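Local coordinates for flagellar biosynthetic protein FlhB (Shewanella putrefaciens CN-32, PDB 6Z0W) that is probably required, as part of the type III export apparatus, for flagellar rod formation; this chain is the protein's cytoplasmic domain, at residues D16-N21 with F51-V56. Residues are numbered along the deposited sequence; the frame is centred on the assembly and turned at random.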
ATOM      1  N   ASP A  16       5.603  -3.840  -5.862  1.00 33.79           N
ATOM      2  CA  ASP A  16       5.437  -5.242  -5.493  1.00 34.59           C
ATOM      3  C   ASP A  16       4.002  -5.586  -5.111  1.00 37.74           C
ATOM      4  O   ASP A  16       3.590  -6.740  -5.267  1.00 39.68           O
ATOM      5  CB  ASP A  16       6.379  -5.581  -4.344  1.00 36.29           C
ATOM      6  CG  ASP A  16       7.816  -5.655  -4.798  1.00 35.84           C
ATOM      7  OD1 ASP A  16       8.053  -6.399  -5.764  1.00 35.80           O
ATOM      8  OD2 ASP A  16       8.682  -4.948  -4.233  1.00 35.80           O
ATOM      9  N   VAL A  17       3.231  -4.615  -4.622  1.00 35.62           N
ATOM     10  CA  VAL A  17       1.869  -4.865  -4.158  1.00 32.43           C
ATOM     11  C   VAL A  17       1.153  -3.528  -4.131  1.00 31.96           C
ATOM     12  O   VAL A  17       1.788  -2.477  -4.000  1.00 30.78           O
ATOM     13  CB  VAL A  17       1.866  -5.553  -2.766  1.00 29.45           C
ATOM     14  CG1 VAL A  17       2.266  -4.558  -1.681  1.00 29.85           C
ATOM     15  CG2 VAL A  17       0.489  -6.161  -2.444  1.00 25.66           C
ATOM     16  N   ILE A  18      -0.169  -3.564  -4.313  1.00 33.00           N
ATOM     17  CA  ILE A  18      -1.066  -2.444  -4.015  1.00 33.40           C
ATOM     18  C   ILE A  18      -1.920  -2.855  -2.830  1.00 33.57           C
ATOM     19  O   ILE A  18      -2.644  -3.855  -2.901  1.00 34.37           O
ATOM     20  CB  ILE A  18      -1.980  -2.073  -5.193  1.00 32.19           C
ATOM     21  CG1 ILE A  18      -1.261  -2.172  -6.528  1.00 33.56           C
ATOM     22  CG2 ILE A  18      -2.627  -0.688  -4.969  1.00 30.16           C
ATOM     23  CD1 ILE A  18      -0.149  -1.195  -6.734  1.00 35.18           C
ATOM     24  N   VAL A  19      -1.834  -2.101  -1.743  1.00 32.36           N
ATOM     25  CA  VAL A  19      -2.711  -2.267  -0.593  1.00 31.14           C
ATOM     26  C   VAL A  19      -3.858  -1.296  -0.754  1.00 35.61           C
ATOM     27  O   VAL A  19      -3.641  -0.089  -0.960  1.00 37.26           O
ATOM     28  CB  VAL A  19      -1.962  -2.013   0.718  1.00 32.71           C
ATOM     29  CG1 VAL A  19      -2.876  -2.307   1.926  1.00 34.20           C
ATOM     30  CG2 VAL A  19      -0.677  -2.858   0.730  1.00 34.02           C
ATOM     31  N   VAL A  20      -5.080  -1.808  -0.682  1.00 35.95           N
ATOM     32  CA  VAL A  20      -6.235  -0.970  -0.957  1.00 36.13           C
ATOM     33  C   VAL A  20      -7.236  -1.045   0.174  1.00 41.14           C
ATOM     34  O   VAL A  20      -7.214  -1.965   0.999  1.00 39.46           O
ATOM     35  CB  VAL A  20      -6.967  -1.319  -2.286  1.00 30.73           C
ATOM     36  CG1 VAL A  20      -6.079  -1.100  -3.446  1.00 26.05           C
ATOM     37  CG2 VAL A  20      -7.515  -2.727  -2.242  1.00 31.97           C
ATOM     38  N   ASN A  21      -8.018   0.043   0.239  1.00 46.89           N
ATOM     39  CA  ASN A  21      -9.415   0.224   0.664  1.00 57.54           C
ATOM     40  C   ASN A  21      -9.675   1.527   1.417  1.00 59.98           C
ATOM     41  O   ASN A  21     -10.470   2.338   0.908  1.00 61.49           O
ATOM     42  CB  ASN A  21      -9.946  -0.923   1.477  1.00 60.26           C
ATOM     43  CG  ASN A  21     -10.765  -1.851   0.625  1.00 61.17           C
ATOM     44  OD1 ASN A  21     -10.251  -2.630  -0.179  1.00 61.41           O
ATOM     45  ND2 ASN A  21     -12.085  -1.729   0.756  1.00 61.08           N
ATOM     46  N   PHE A  51      -8.393   4.069  -8.207  1.00 42.75           N
ATOM     47  CA  PHE A  51      -8.766   3.088  -9.226  1.00 45.91           C
ATOM     48  C   PHE A  51      -7.840   3.112 -10.444  1.00 42.94           C
ATOM     49  O   PHE A  51      -7.652   2.063 -11.079  1.00 41.57           O
ATOM     50  CB  PHE A  51     -10.230   3.265  -9.645  1.00 55.41           C
ATOM     51  CG  PHE A  51     -11.186   2.504  -8.756  1.00 65.76           C
ATOM     52  CD1 PHE A  51     -11.330   1.125  -8.877  1.00 68.43           C
ATOM     53  CD2 PHE A  51     -11.882   3.155  -7.747  1.00 70.47           C
ATOM     54  CE1 PHE A  51     -12.187   0.419  -8.031  1.00 69.97           C
ATOM     55  CE2 PHE A  51     -12.732   2.456  -6.905  1.00 72.76           C
ATOM     56  CZ  PHE A  51     -12.881   1.088  -7.045  1.00 72.03           C
ATOM     57  N   LYS A  52      -7.244   4.264 -10.793  1.00 42.06           N
ATOM     58  CA  LYS A  52      -6.271   4.240 -11.885  1.00 44.35           C
ATOM     59  C   LYS A  52      -5.010   3.475 -11.476  1.00 39.23           C
ATOM     60  O   LYS A  52      -4.444   2.737 -12.286  1.00 37.51           O
ATOM     61  CB  LYS A  52      -5.916   5.654 -12.353  1.00 49.58           C
ATOM     62  CG  LYS A  52      -5.806   5.792 -13.892  1.00 59.37           C
ATOM     63  CD  LYS A  52      -4.490   5.188 -14.436  1.00 63.29           C
ATOM     64  CE  LYS A  52      -4.067   5.772 -15.789  1.00 66.05           C
ATOM     65  NZ  LYS A  52      -2.613   5.519 -16.072  1.00 65.33           N
ATOM     66  N   ILE A  53      -4.579   3.613 -10.224  1.00 37.91           N
ATOM     67  CA  ILE A  53      -3.459   2.798  -9.752  1.00 37.11           C
ATOM     68  C   ILE A  53      -3.819   1.320  -9.838  1.00 39.84           C
ATOM     69  O   ILE A  53      -3.045   0.497 -10.348  1.00 40.56           O
ATOM     70  CB  ILE A  53      -3.067   3.214  -8.323  1.00 30.91           C
ATOM     71  CG1 ILE A  53      -2.449   4.603  -8.375  1.00 30.94           C
ATOM     72  CG2 ILE A  53      -2.100   2.167  -7.693  1.00 29.95           C
ATOM     73  CD1 ILE A  53      -2.155   5.210  -7.023  1.00 30.46           C
ATOM     74  N   ARG A  54      -5.010   0.964  -9.357  1.00 40.05           N
ATOM     75  CA  ARG A  54      -5.419  -0.437  -9.386  1.00 40.80           C
ATOM     76  C   ARG A  54      -5.490  -0.976 -10.815  1.00 40.07           C
ATOM     77  O   ARG A  54      -4.994  -2.082 -11.095  1.00 38.86           O
ATOM     78  CB  ARG A  54      -6.753  -0.586  -8.660  1.00 43.22           C
ATOM     79  CG  ARG A  54      -6.621  -0.388  -7.156  1.00 43.07           C
ATOM     80  CD  ARG A  54      -7.982  -0.327  -6.477  1.00 44.95           C
ATOM     81  NE  ARG A  54      -8.763  -1.531  -6.734  1.00 46.94           N
ATOM     82  CZ  ARG A  54      -9.825  -1.917  -6.029  1.00 49.02           C
ATOM     83  NH1 ARG A  54     -10.248  -1.203  -4.987  1.00 50.13           N
ATOM     84  NH2 ARG A  54     -10.462  -3.032  -6.361  1.00 48.00           N
ATOM     85  N   GLU A  55      -6.046  -0.200 -11.752  1.00 39.50           N
ATOM     86  CA  GLU A  55      -6.158  -0.714 -13.113  1.00 41.53           C
ATOM     87  C   GLU A  55      -4.777  -0.947 -13.735  1.00 40.37           C
ATOM     88  O   GLU A  55      -4.572  -1.960 -14.422  1.00 36.92           O
ATOM     89  CB  GLU A  55      -7.022   0.213 -13.965  1.00 51.88           C
ATOM     90  CG  GLU A  55      -6.282   1.255 -14.769  1.00 62.17           C
ATOM     91  CD  GLU A  55      -7.203   2.041 -15.706  1.00 73.22           C
ATOM     92  OE1 GLU A  55      -8.451   1.852 -15.648  1.00 75.03           O
ATOM     93  OE2 GLU A  55      -6.668   2.866 -16.484  1.00 77.59           O
ATOM     94  N   VAL A  56      -3.798  -0.066 -13.458  1.00 39.70           N
ATOM     95  CA  VAL A  56      -2.443  -0.281 -13.978  1.00 39.73           C
ATOM     96  C   VAL A  56      -1.822  -1.500 -13.325  1.00 37.20           C
ATOM     97  O   VAL A  56      -1.226  -2.345 -13.995  1.00 39.39           O
ATOM     98  CB  VAL A  56      -1.556   0.971 -13.780  1.00 40.63           C
ATOM     99  CG1 VAL A  56      -0.084   0.675 -14.140  1.00 39.32           C
ATOM    100  CG2 VAL A  56      -2.080   2.133 -14.596  1.00 40.16           C
TER
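Val-20 CG1 packs 3.7 Å from Arg-54 CD and nearly as close to Arg-54 CG, so the arginine's aliphatic stem lies against the strand, the two side chains crossing at about a right angle. A bend at CG-CD (chi3 58°) turns the guanidinium off the line of the stem, which brings its face over the second valine methyl, with Arg-54 NH1 4.2 Å from Val-20 CG2. On the opposite face comes Phe-51, one helical turn earlier, with CE1 of its ring 3.9 Å above the plane. The flat cation is therefore sandwiched between a valine methyl from the strand and the Phe-51 ring, which is roughly parallel to it and offset so that CE1 lies over the centre. Pro-113, from a loop, touches both Val-20 and Arg-54.

Two residues back along the strand, Ile-18 points its side chain the same way and meets Ile-53. Here the contact is purely apolar, with Ile-53 CG2 4.0 Å from Ile-18 CG2 and equally near Ile-18 CD1, so one methyl rests against both a branch and a chain end. Val-17 packs on helix 89-100. Backbone bonds hold the strand between its neighbours 25-30 and 64-66, and a classic beta bulge at the strand's start sets Asp-16 and Val-17 opposite the single residue Val-29.

The strand runs out into Asn-21, probably the asparagine of the family's autocleavage motif, and its OD1 is hydrogen-bonded to Ser-66 OG. Helix 47-59 links the parallel strands 40-46 and 64-66; it crosses over strands 25-30 and 17-20, the two that lie between them, and packs here on 17-20, forming the helical part of a beta-alpha-beta crossover in this mixed alpha/beta fold.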